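PDB 4WIA: putative flagella-related protein H from Methanocaldococcus jannaschii DSM 2661, which probably serves as an ATP-binding accessory component of the archaellum, the archaeal flagellum, with a suggested regulatory role in its assembly. Local coordinates for residues G22-G27 against A180-R185; G27-I32 against A147-I152; R46-F51 against Y56-V61; R151-A154 against I158-C161. All coordinates share one frame; numbering follows the deposited sequence.

Contact 1: residues G22-G27 against A180-R185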
loop_
_atom_site.group_PDB
_atom_site.type_symbol
_atom_site.label_atom_id
_atom_site.label_comp_id
_atom_site.label_asym_id
_atom_site.label_seq_id
_atom_site.Cartn_x
_atom_site.Cartn_y
_atom_site.Cartn_z
ATOM N N GLY A 22 2.469 15.866 6.230
ATOM C CA GLY A 22 1.543 14.747 6.020
ATOM C C GLY A 22 1.485 14.228 4.607
ATOM O O GLY A 22 1.148 13.073 4.386
ATOM N N GLY A 23 1.736 15.104 3.627
ATOM C CA GLY A 23 1.583 14.780 2.235
ATOM C C GLY A 23 1.660 16.047 1.407
ATOM O O GLY A 23 1.937 17.128 1.933
ATOM N N ILE A 24 1.387 15.926 0.112
ATOM C CA ILE A 24 1.416 17.052 -0.754
ATOM C C ILE A 24 -0.037 17.414 -1.067
ATOM O O ILE A 24 -0.799 16.537 -1.409
ATOM C CB ILE A 24 2.126 16.694 -2.049
ATOM C CG1 ILE A 24 3.601 16.418 -1.811
ATOM C CG2 ILE A 24 1.962 17.834 -3.069
ATOM C CD1 ILE A 24 4.417 17.635 -1.411
ATOM N N PRO A 25 -0.430 18.686 -0.866
ATOM C CA PRO A 25 -1.822 19.029 -1.165
ATOM C C PRO A 25 -2.121 18.909 -2.638
ATOM O O PRO A 25 -1.339 19.341 -3.513
ATOM C CB PRO A 25 -1.962 20.493 -0.720
ATOM C CG PRO A 25 -0.840 20.716 0.225
ATOM C CD PRO A 25 0.287 19.812 -0.242
ATOM N N HIS A 26 -3.242 18.289 -2.913
ATOM C CA HIS A 26 -3.816 18.351 -4.247
ATOM C C HIS A 26 -3.882 19.808 -4.753
ATOM O O HIS A 26 -4.123 20.709 -3.982
ATOM C CB HIS A 26 -5.189 17.658 -4.249
ATOM C CG HIS A 26 -5.075 16.164 -4.315
ATOM N ND1 HIS A 26 -5.549 15.317 -3.342
ATOM C CD2 HIS A 26 -4.508 15.371 -5.243
ATOM C CE1 HIS A 26 -5.253 14.066 -3.649
ATOM N NE2 HIS A 26 -4.634 14.074 -4.808
ATOM N N GLY A 27 -3.671 20.011 -6.059
ATOM C CA GLY A 27 -3.646 21.327 -6.637
ATOM C C GLY A 27 -2.355 22.081 -6.397
ATOM O O GLY A 27 -2.313 23.263 -6.582
ATOM N N ALA A 180 4.270 29.751 -7.798
ATOM C CA ALA A 180 4.404 28.525 -7.003
ATOM C C ALA A 180 3.411 28.514 -5.806
ATOM O O ALA A 180 3.237 29.525 -5.156
ATOM C CB ALA A 180 5.832 28.407 -6.489
ATOM N N THR A 181 2.765 27.382 -5.529
ATOM C CA THR A 181 2.095 27.215 -4.267
ATOM C C THR A 181 3.088 26.684 -3.207
ATOM O O THR A 181 2.982 27.014 -2.020
ATOM C CB THR A 181 0.899 26.259 -4.358
ATOM O OG1 THR A 181 1.365 24.928 -4.633
ATOM C CG2 THR A 181 -0.044 26.735 -5.398
HETATM N N MSE A 182 4.030 25.858 -3.632
HETATM C CA MSE A 182 5.078 25.389 -2.772
HETATM C C MSE A 182 6.386 25.710 -3.435
HETATM O O MSE A 182 6.655 25.262 -4.521
HETATM C CB MSE A 182 4.926 23.895 -2.543
HETATM C CG MSE A 182 5.957 23.383 -1.539
HETATM SE SE MSE A 182 5.711 21.470 -1.334
HETATM C CE MSE A 182 6.692 21.224 0.317
ATOM N N LEU A 183 7.229 26.478 -2.773
ATOM C CA LEU A 183 8.526 26.793 -3.285
ATOM C C LEU A 183 9.648 26.227 -2.406
ATOM O O LEU A 183 9.732 26.522 -1.216
ATOM C CB LEU A 183 8.689 28.288 -3.367
ATOM C CG LEU A 183 10.054 28.765 -3.888
ATOM C CD1 LEU A 183 10.242 28.481 -5.388
ATOM C CD2 LEU A 183 10.258 30.260 -3.596
ATOM N N ILE A 184 10.517 25.443 -3.021
ATOM C CA ILE A 184 11.580 24.792 -2.342
ATOM C C ILE A 184 12.869 25.173 -3.009
ATOM O O ILE A 184 13.029 25.002 -4.229
ATOM C CB ILE A 184 11.459 23.267 -2.431
ATOM C CG1 ILE A 184 10.127 22.818 -1.891
ATOM C CG2 ILE A 184 12.590 22.622 -1.657
ATOM C CD1 ILE A 184 9.840 21.344 -2.149
ATOM N N ARG A 185 13.817 25.652 -2.218
ATOM C CA ARG A 185 15.140 25.973 -2.731
ATOM C C ARG A 185 16.180 24.991 -2.242
ATOM O O ARG A 185 16.267 24.728 -1.043
ATOM C CB ARG A 185 15.520 27.407 -2.348
ATOM C CG ARG A 185 16.952 27.785 -2.677
ATOM C CD ARG A 185 17.154 29.272 -2.611
ATOM N NE ARG A 185 18.549 29.610 -2.387
ATOM C CZ ARG A 185 19.462 29.841 -3.343
ATOM N NH1 ARG A 185 19.164 29.794 -4.645
ATOM N NH2 ARG A 185 20.708 30.137 -2.984
#
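Thr181, just ahead of strand 182-191, turns its CB toward residues 22-27, and its methyl CG2 comes to 4.3 Å from Gly27 O. This is a loose van der Waals approach to a backbone carbonyl in the turn that leads from strand 24-25 to strand 29-33. The polar branch of Thr181 is used differently: with chi1 at 67°, OG1 sits between its own backbone N and carbonyl carbon, and it accepts a hydrogen bond from the amide N of Leu29. One side chain thus presents a methyl to Gly27 and a hydroxyl to the start of the neighbouring strand.

Met182, modelled as selenomethionine, makes the apolar half of the contact. Its chain runs out fully extended, CG anti to the backbone N (chi1 -175°), which carries SE to 4.0 Å from CD1 of Ile24. The two side chains cross at about a right angle, the end of the isoleucine meeting the selenium flank. Their backbones stay apart, with 9.3 Å between Ile24 CA and Met182 CA, and both side chains also pack on Ile30.

Strand 24-25 pairs with strand 6-7 in a small antiparallel sheet, so the contact folds this N-terminal ribbon onto the main sheet, where strand 182-191 runs parallel to strand 29-33, as in the RecA-like core of KaiC-family P-loop NTPases.

Contact 2: residues G27-I32 against A147-I152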
loop_
_atom_site.group_PDB
_atom_site.type_symbol
_atom_site.label_atom_id
_atom_site.label_comp_id
_atom_site.label_asym_id
_atom_site.label_seq_id
_atom_site.Cartn_x
_atom_site.Cartn_y
_atom_site.Cartn_z
ATOM N N GLY A 27 -3.671 20.011 -6.059
ATOM C CA GLY A 27 -3.646 21.327 -6.637
ATOM C C GLY A 27 -2.355 22.081 -6.397
ATOM O O GLY A 27 -2.313 23.263 -6.582
ATOM N N SER A 28 -1.305 21.430 -5.930
ATOM C CA SER A 28 -0.066 22.148 -5.676
ATOM C C SER A 28 0.717 22.356 -6.994
ATOM O O SER A 28 0.755 21.456 -7.859
ATOM C CB SER A 28 0.796 21.362 -4.675
ATOM O OG SER A 28 0.234 21.417 -3.350
ATOM N N LEU A 29 1.333 23.516 -7.105
ATOM C CA LEU A 29 2.400 23.742 -8.004
ATOM C C LEU A 29 3.695 23.931 -7.199
ATOM O O LEU A 29 3.935 24.979 -6.569
ATOM C CB LEU A 29 2.153 24.981 -8.845
ATOM C CG LEU A 29 3.310 25.360 -9.792
ATOM C CD1 LEU A 29 3.557 24.324 -10.864
ATOM C CD2 LEU A 29 3.021 26.712 -10.444
ATOM N N ILE A 30 4.552 22.941 -7.288
ATOM C CA ILE A 30 5.749 22.911 -6.542
ATOM C C ILE A 30 6.884 23.308 -7.453
ATOM O O ILE A 30 7.078 22.734 -8.512
ATOM C CB ILE A 30 6.028 21.479 -6.052
ATOM C CG1 ILE A 30 4.796 20.925 -5.332
ATOM C CG2 ILE A 30 7.253 21.463 -5.144
ATOM C CD1 ILE A 30 5.010 19.603 -4.621
ATOM N N ILE A 31 7.627 24.301 -7.050
ATOM C CA ILE A 31 8.812 24.698 -7.773
ATOM C C ILE A 31 10.046 24.365 -6.954
ATOM O O ILE A 31 10.175 24.798 -5.814
ATOM C CB ILE A 31 8.792 26.232 -8.056
ATOM C CG1 ILE A 31 7.580 26.581 -8.911
ATOM C CG2 ILE A 31 10.080 26.663 -8.757
ATOM C CD1 ILE A 31 7.560 25.925 -10.272
ATOM N N ILE A 32 10.946 23.608 -7.538
ATOM C CA ILE A 32 12.201 23.286 -6.910
ATOM C C ILE A 32 13.327 23.994 -7.595
ATOM O O ILE A 32 13.652 23.679 -8.716
ATOM C CB ILE A 32 12.436 21.784 -6.913
ATOM C CG1 ILE A 32 11.217 21.074 -6.265
ATOM C CG2 ILE A 32 13.696 21.489 -6.115
ATOM C CD1 ILE A 32 11.248 19.554 -6.402
ATOM N N ALA A 147 -0.163 30.352 -16.229
ATOM C CA ALA A 147 -1.630 30.357 -16.289
ATOM C C ALA A 147 -2.149 28.989 -16.686
ATOM O O ALA A 147 -3.158 28.538 -16.168
ATOM C CB ALA A 147 -2.114 31.429 -17.272
ATOM N N PHE A 148 -1.452 28.337 -17.605
ATOM C CA PHE A 148 -1.832 27.017 -18.023
ATOM C C PHE A 148 -1.687 26.000 -16.887
ATOM O O PHE A 148 -2.578 25.179 -16.634
ATOM C CB PHE A 148 -0.965 26.594 -19.211
ATOM C CG PHE A 148 -1.057 25.121 -19.493
ATOM C CD1 PHE A 148 -2.162 24.609 -20.153
ATOM C CD2 PHE A 148 -0.123 24.247 -18.968
ATOM C CE1 PHE A 148 -2.297 23.271 -20.376
ATOM C CE2 PHE A 148 -0.239 22.880 -19.193
ATOM C CZ PHE A 148 -1.336 22.386 -19.905
ATOM N N PHE A 149 -0.532 26.015 -16.230
ATOM C CA PHE A 149 -0.325 25.142 -15.022
ATOM C C PHE A 149 -1.392 25.368 -13.940
ATOM O O PHE A 149 -1.897 24.404 -13.357
ATOM C CB PHE A 149 1.063 25.339 -14.405
ATOM C CG PHE A 149 2.190 24.711 -15.182
ATOM C CD1 PHE A 149 1.971 23.776 -16.166
ATOM C CD2 PHE A 149 3.484 25.102 -14.915
ATOM C CE1 PHE A 149 3.010 23.244 -16.865
ATOM C CE2 PHE A 149 4.543 24.547 -15.594
ATOM C CZ PHE A 149 4.309 23.603 -16.558
ATOM N N LYS A 150 -1.726 26.625 -13.693
ATOM C CA LYS A 150 -2.814 26.958 -12.748
ATOM C C LYS A 150 -4.181 26.345 -13.112
ATOM O O LYS A 150 -4.953 25.956 -12.253
ATOM C CB LYS A 150 -2.945 28.489 -12.584
ATOM C CG LYS A 150 -1.834 29.076 -11.730
ATOM C CD LYS A 150 -1.591 28.321 -10.424
ATOM C CE LYS A 150 -0.399 28.996 -9.744
ATOM N NZ LYS A 150 -0.373 29.032 -8.280
ATOM N N ARG A 151 -4.431 26.270 -14.400
ATOM C CA ARG A 151 -5.616 25.682 -14.972
ATOM C C ARG A 151 -5.602 24.175 -14.710
ATOM O O ARG A 151 -6.587 23.604 -14.253
ATOM C CB ARG A 151 -5.580 26.010 -16.488
ATOM C CG ARG A 151 -6.805 26.622 -17.095
ATOM C CD ARG A 151 -6.456 27.808 -18.038
ATOM N NE ARG A 151 -5.654 27.421 -19.221
ATOM C CZ ARG A 151 -4.796 28.206 -19.896
ATOM N NH1 ARG A 151 -4.114 27.695 -20.927
ATOM N NH2 ARG A 151 -4.601 29.486 -19.549
ATOM N N ILE A 152 -4.456 23.539 -14.876
ATOM C CA ILE A 152 -4.359 22.104 -14.576
ATOM C C ILE A 152 -4.410 21.799 -13.053
ATOM O O ILE A 152 -5.101 20.856 -12.624
ATOM C CB ILE A 152 -3.092 21.514 -15.176
ATOM C CG1 ILE A 152 -3.048 21.715 -16.678
ATOM C CG2 ILE A 152 -2.947 20.057 -14.808
ATOM C CD1 ILE A 152 -4.024 20.884 -17.472
#
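The terminal NZ of Lys150 is hydrogen-bonded to the carbonyl O of Ser179, and on its way there the lysine chain touches Leu29. It leaves the helix pointing away from strand 29-33, then a bend at chi2 (-48°) brings it round until CE is 4.2 Å from Leu29 CD2; a later bend, about the CD-CE bond, sets the direction of NZ alone. The polar tip is thereby satisfied at the end of helix 170-179, while CE, the carbon just behind it, meets the leucine methyl.

Leu29 is the one strand residue that engages the helix here, and it does so with both arms of its fork. CB points toward the helix and CG stands anti to the backbone N (chi1 176°), and the two methyls part: CD2 goes to the lysine, and CD1 lies 4.1 Å from Phe149 CD2. Leu29 crosses each of its two partners at about a right angle. Strand and helix are separated by 7.7 Å between Leu29 CA and Phe149 CA. Phe149 also touches Ile159 and Cys161 and meets the ring of Phe126, the two planes only about 20° apart. The backbone amide of Leu29 is itself held by Thr181 OG1.

Helix 142-153 is thus laid against one face of the central sheet, over the strand that runs into the probable Walker A P-loop. Such helix-on-sheet layering belongs to the alpha/beta/alpha sandwich of RecA-like P-loop NTPases.

Contact 3: residues R46-F51 against Y56-V61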
loop_
_atom_site.group_PDB
_atom_site.type_symbol
_atom_site.label_atom_id
_atom_site.label_comp_id
_atom_site.label_asym_id
_atom_site.label_seq_id
_atom_site.Cartn_x
_atom_site.Cartn_y
_atom_site.Cartn_z
ATOM N N ARG A 46 12.262 10.877 -5.623
ATOM C CA ARG A 46 11.690 10.416 -4.345
ATOM C C ARG A 46 10.186 10.693 -4.302
ATOM O O ARG A 46 9.380 9.833 -3.870
ATOM C CB ARG A 46 12.374 11.101 -3.162
ATOM C CG ARG A 46 11.586 11.070 -1.843
ATOM C CD ARG A 46 11.473 9.649 -1.295
ATOM N NE ARG A 46 10.716 9.584 -0.040
ATOM C CZ ARG A 46 9.390 9.556 0.063
ATOM N NH1 ARG A 46 8.622 9.644 -1.008
ATOM N NH2 ARG A 46 8.829 9.438 1.249
ATOM N N LEU A 47 9.811 11.900 -4.705
ATOM C CA LEU A 47 8.371 12.225 -4.692
ATOM C C LEU A 47 7.604 11.323 -5.638
ATOM O O LEU A 47 6.563 10.773 -5.288
ATOM C CB LEU A 47 8.173 13.690 -5.041
ATOM C CG LEU A 47 8.652 14.598 -3.905
ATOM C CD1 LEU A 47 8.682 16.049 -4.341
ATOM C CD2 LEU A 47 7.780 14.445 -2.652
ATOM N N ALA A 48 8.134 11.150 -6.862
ATOM C CA ALA A 48 7.491 10.279 -7.829
ATOM C C ALA A 48 7.342 8.858 -7.331
ATOM O O ALA A 48 6.277 8.268 -7.425
ATOM C CB ALA A 48 8.263 10.297 -9.148
ATOM N N TYR A 49 8.406 8.288 -6.771
ATOM C CA TYR A 49 8.298 6.936 -6.187
ATOM C C TYR A 49 7.270 6.836 -5.074
ATOM O O TYR A 49 6.508 5.876 -5.025
ATOM C CB TYR A 49 9.661 6.471 -5.703
ATOM C CG TYR A 49 9.728 4.995 -5.328
ATOM C CD1 TYR A 49 9.664 4.027 -6.295
ATOM C CD2 TYR A 49 9.812 4.590 -4.002
ATOM C CE1 TYR A 49 9.685 2.700 -5.964
ATOM C CE2 TYR A 49 9.858 3.239 -3.656
ATOM C CZ TYR A 49 9.797 2.310 -4.640
ATOM O OH TYR A 49 9.839 1.022 -4.290
ATOM N N GLY A 50 7.246 7.819 -4.162
ATOM C CA GLY A 50 6.206 7.880 -3.107
ATOM C C GLY A 50 4.780 7.874 -3.654
ATOM O O GLY A 50 3.987 7.038 -3.297
ATOM N N PHE A 51 4.476 8.815 -4.563
ATOM C CA PHE A 51 3.172 8.848 -5.196
ATOM C C PHE A 51 2.830 7.495 -5.837
ATOM O O PHE A 51 1.743 6.948 -5.632
ATOM C CB PHE A 51 3.140 9.931 -6.301
ATOM C CG PHE A 51 3.135 11.354 -5.791
ATOM C CD1 PHE A 51 2.193 11.767 -4.897
ATOM C CD2 PHE A 51 4.041 12.270 -6.253
ATOM C CE1 PHE A 51 2.172 13.058 -4.457
ATOM C CE2 PHE A 51 4.041 13.582 -5.828
ATOM C CZ PHE A 51 3.127 13.966 -4.875
ATOM N N TYR A 56 -0.996 6.560 -6.789
ATOM C CA TYR A 56 -1.138 7.662 -7.744
ATOM C C TYR A 56 -0.381 7.374 -9.084
ATOM O O TYR A 56 0.456 6.490 -9.161
ATOM C CB TYR A 56 -0.652 8.964 -7.140
ATOM C CG TYR A 56 -1.353 9.321 -5.845
ATOM C CD1 TYR A 56 -2.548 10.013 -5.860
ATOM C CD2 TYR A 56 -0.831 8.936 -4.609
ATOM C CE1 TYR A 56 -3.213 10.338 -4.704
ATOM C CE2 TYR A 56 -1.484 9.245 -3.433
ATOM C CZ TYR A 56 -2.665 9.939 -3.483
ATOM O OH TYR A 56 -3.308 10.293 -2.383
ATOM N N SER A 57 -0.768 8.081 -10.145
ATOM C CA SER A 57 -0.102 7.967 -11.409
ATOM C C SER A 57 0.770 9.200 -11.588
ATOM O O SER A 57 0.460 10.230 -11.051
ATOM C CB SER A 57 -1.104 7.877 -12.535
ATOM O OG SER A 57 -2.024 8.973 -12.511
ATOM N N VAL A 58 1.885 9.055 -12.303
ATOM C CA VAL A 58 2.815 10.113 -12.479
ATOM C C VAL A 58 3.233 10.208 -13.954
ATOM O O VAL A 58 3.486 9.185 -14.593
ATOM C CB VAL A 58 4.065 9.861 -11.619
ATOM C CG1 VAL A 58 5.103 10.936 -11.861
ATOM C CG2 VAL A 58 3.704 9.841 -10.147
ATOM N N THR A 59 3.360 11.432 -14.452
ATOM C CA THR A 59 4.088 11.714 -15.642
ATOM C C THR A 59 5.394 12.392 -15.273
ATOM O O THR A 59 5.396 13.390 -14.524
ATOM C CB THR A 59 3.316 12.677 -16.560
ATOM O OG1 THR A 59 2.151 12.012 -17.042
ATOM C CG2 THR A 59 4.167 13.100 -17.799
ATOM N N TYR A 60 6.504 11.892 -15.815
ATOM C CA TYR A 60 7.793 12.504 -15.552
ATOM C C TYR A 60 8.409 12.934 -16.874
ATOM O O TYR A 60 8.760 12.085 -17.667
ATOM C CB TYR A 60 8.679 11.513 -14.795
ATOM C CG TYR A 60 9.908 12.106 -14.108
ATOM C CD1 TYR A 60 10.882 12.755 -14.821
ATOM C CD2 TYR A 60 10.084 11.987 -12.745
ATOM C CE1 TYR A 60 11.992 13.308 -14.229
ATOM C CE2 TYR A 60 11.212 12.513 -12.119
ATOM C CZ TYR A 60 12.158 13.161 -12.841
ATOM O OH TYR A 60 13.298 13.707 -12.269
ATOM N N VAL A 61 8.588 14.244 -17.072
ATOM C CA VAL A 61 9.157 14.788 -18.261
ATOM C C VAL A 61 10.565 15.241 -17.903
ATOM O O VAL A 61 10.726 16.138 -17.095
ATOM C CB VAL A 61 8.353 16.002 -18.760
ATOM C CG1 VAL A 61 8.936 16.585 -20.068
ATOM C CG2 VAL A 61 6.896 15.645 -18.953
#
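The side chains of Phe51 and Tyr56 cross obliquely, stepped rather than stacked. Tyr56 CD2 comes near the plane of the Phe51 ring at its edge, 4.2 Å from Phe51 CD1, while the tyrosine ring turns its own edge to Phe51 O, which lies in the ring plane 3.4 Å from Tyr56 CD2. The same carbonyl O takes a hydrogen bond from Tyr56 N at 3.0 Å, fairly straight at 155° but delivered from above the carbonyl plane. One oxygen late in the helix thus receives both the amide and the ring edge of the returning chain.

Val58 has CG1 anti to its backbone N (chi1 176°) and CG2 beside that N, which parts its methyls: CG2 lies 3.9 Å from Phe51 CB, CG1 4.2 Å from Ala48 CB. That alanine methyl also lies at the edge of the Tyr60 ring, near its plane, 4.4 Å from Tyr60 CD2; Tyr60 OH is hydrogen-bonded to Asp127 OD2.

Helix 40-53 and strand 58-62 run nearly antiparallel here, their local axes 9.5 Å apart at 159°. The strand lies between strands 90-94 and 123-127, and the helix spans onto the latter, with Ala48 touching Ile125 and Phe51 touching Val123.

Contact 4: residues R151-A154 against I158-C161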
loop_
_atom_site.group_PDB
_atom_site.type_symbol
_atom_site.label_atom_id
_atom_site.label_comp_id
_atom_site.label_asym_id
_atom_site.label_seq_id
_atom_site.Cartn_x
_atom_site.Cartn_y
_atom_site.Cartn_z
ATOM N N ARG A 151 -4.431 26.270 -14.400
ATOM C CA ARG A 151 -5.616 25.682 -14.972
ATOM C C ARG A 151 -5.602 24.175 -14.710
ATOM O O ARG A 151 -6.587 23.604 -14.253
ATOM C CB ARG A 151 -5.580 26.010 -16.488
ATOM C CG ARG A 151 -6.805 26.622 -17.095
ATOM C CD ARG A 151 -6.456 27.808 -18.038
ATOM N NE ARG A 151 -5.654 27.421 -19.221
ATOM C CZ ARG A 151 -4.796 28.206 -19.896
ATOM N NH1 ARG A 151 -4.114 27.695 -20.927
ATOM N NH2 ARG A 151 -4.601 29.486 -19.549
ATOM N N ILE A 152 -4.456 23.539 -14.876
ATOM C CA ILE A 152 -4.359 22.104 -14.576
ATOM C C ILE A 152 -4.410 21.799 -13.053
ATOM O O ILE A 152 -5.101 20.856 -12.624
ATOM C CB ILE A 152 -3.092 21.514 -15.176
ATOM C CG1 ILE A 152 -3.048 21.715 -16.678
ATOM C CG2 ILE A 152 -2.947 20.057 -14.808
ATOM C CD1 ILE A 152 -4.024 20.884 -17.472
ATOM N N THR A 153 -3.701 22.565 -12.239
ATOM C CA THR A 153 -3.745 22.330 -10.770
ATOM C C THR A 153 -5.105 22.623 -10.211
ATOM O O THR A 153 -5.516 22.015 -9.229
ATOM C CB THR A 153 -2.669 23.102 -9.977
ATOM O OG1 THR A 153 -2.719 24.505 -10.255
ATOM C CG2 THR A 153 -1.310 22.610 -10.362
ATOM N N ALA A 154 -5.853 23.504 -10.871
ATOM C CA ALA A 154 -7.245 23.729 -10.482
ATOM C C ALA A 154 -8.087 22.462 -10.616
ATOM O O ALA A 154 -9.138 22.352 -10.003
ATOM C CB ALA A 154 -7.867 24.862 -11.298
ATOM N N ILE A 158 -1.356 17.706 -9.433
ATOM C CA ILE A 158 -0.182 18.267 -8.858
ATOM C C ILE A 158 0.878 18.432 -9.922
ATOM O O ILE A 158 1.102 17.522 -10.659
ATOM C CB ILE A 158 0.358 17.332 -7.750
ATOM C CG1 ILE A 158 -0.603 17.378 -6.571
ATOM C CG2 ILE A 158 1.751 17.769 -7.313
ATOM C CD1 ILE A 158 -0.492 16.201 -5.617
ATOM N N ILE A 159 1.532 19.590 -9.960
ATOM C CA ILE A 159 2.630 19.807 -10.878
ATOM C C ILE A 159 3.913 20.171 -10.158
ATOM O O ILE A 159 3.911 20.952 -9.233
ATOM C CB ILE A 159 2.273 20.886 -11.928
ATOM C CG1 ILE A 159 1.197 20.334 -12.833
ATOM C CG2 ILE A 159 3.477 21.268 -12.773
ATOM C CD1 ILE A 159 0.629 21.325 -13.811
ATOM N N ILE A 160 5.024 19.613 -10.621
ATOM C CA ILE A 160 6.272 19.822 -9.975
ATOM C C ILE A 160 7.284 20.163 -11.050
ATOM O O ILE A 160 7.468 19.360 -11.931
ATOM C CB ILE A 160 6.723 18.496 -9.236
ATOM C CG1 ILE A 160 5.654 18.027 -8.258
ATOM C CG2 ILE A 160 8.018 18.728 -8.503
ATOM C CD1 ILE A 160 5.943 16.700 -7.536
ATOM N N CYS A 161 7.987 21.297 -10.926
ATOM C CA CYS A 161 9.050 21.656 -11.849
ATOM C C CYS A 161 10.355 21.930 -11.137
ATOM O O CYS A 161 10.389 22.469 -10.035
ATOM C CB CYS A 161 8.719 22.928 -12.592
ATOM S SG CYS A 161 7.127 23.025 -13.433
#
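Ile152 meets Ile159 through its CB and its CG2 branch, both closing on the outer methyl of the strand residue: Ile159 CD1 is 4.0 Å from Ile152 CB and 3.9 Å from Ile152 CG2. The other branch, from CG1 onward, leads away from the strand, so CB and the short CG2 arm make the touch, with the two side chains crossing at about a right angle.

Thr153, one residue on, comes in from the next position of the helix. Its CG2 lies 4.2 Å from Ile159 CD1 and equally far from the backbone amide, at 4.2 Å from Ile159 N. The methyl can face the strand because the hydroxyl is turned back to the helix: at chi1 54°, OG1 hydrogen-bonds Phe149 O and, weakly, Lys150 O. Ile159 has CG1 anti to its carbonyl carbon; that CG1 too is 4.2 Å from Thr153 CG2, the side chains again crossing at about a right angle, and CD1 ends against the isoleucine.

After a short connection the chain enters strand 158-163, which sits in the sheet between strands 123-127 and 29-33. The face bearing Ile159 also carries Leu29 and Phe126 from those neighbours, with Phe149 of helix 142-153 packed over them.

How the contacts relate
Contacts 2 and 4 are practically one patch, their centres 3 Å apart: both press helix 142-153 onto adjacent parallel strands, which are joined by Ile30 N to Ile159 O at 2.9 Å and Ile32 N to Cys161 O at 2.8 Å. Contact 1 shares Gly27 with contact 2, and its Met182 O meets Ile31 N at 2.9 Å. The other face of the sheet ties contact 3 in: Phe51 CZ packs 4.0 Å from Ile24 CG1 of contact 1, and Phe51 CE2 4.0 Å from Ile160 CD1 of contact 4. Contact 3 is the one near the nucleotide site, the Tyr60 side chain being about 5 Å from that of Ser41, a probable ATP and magnesium ligand.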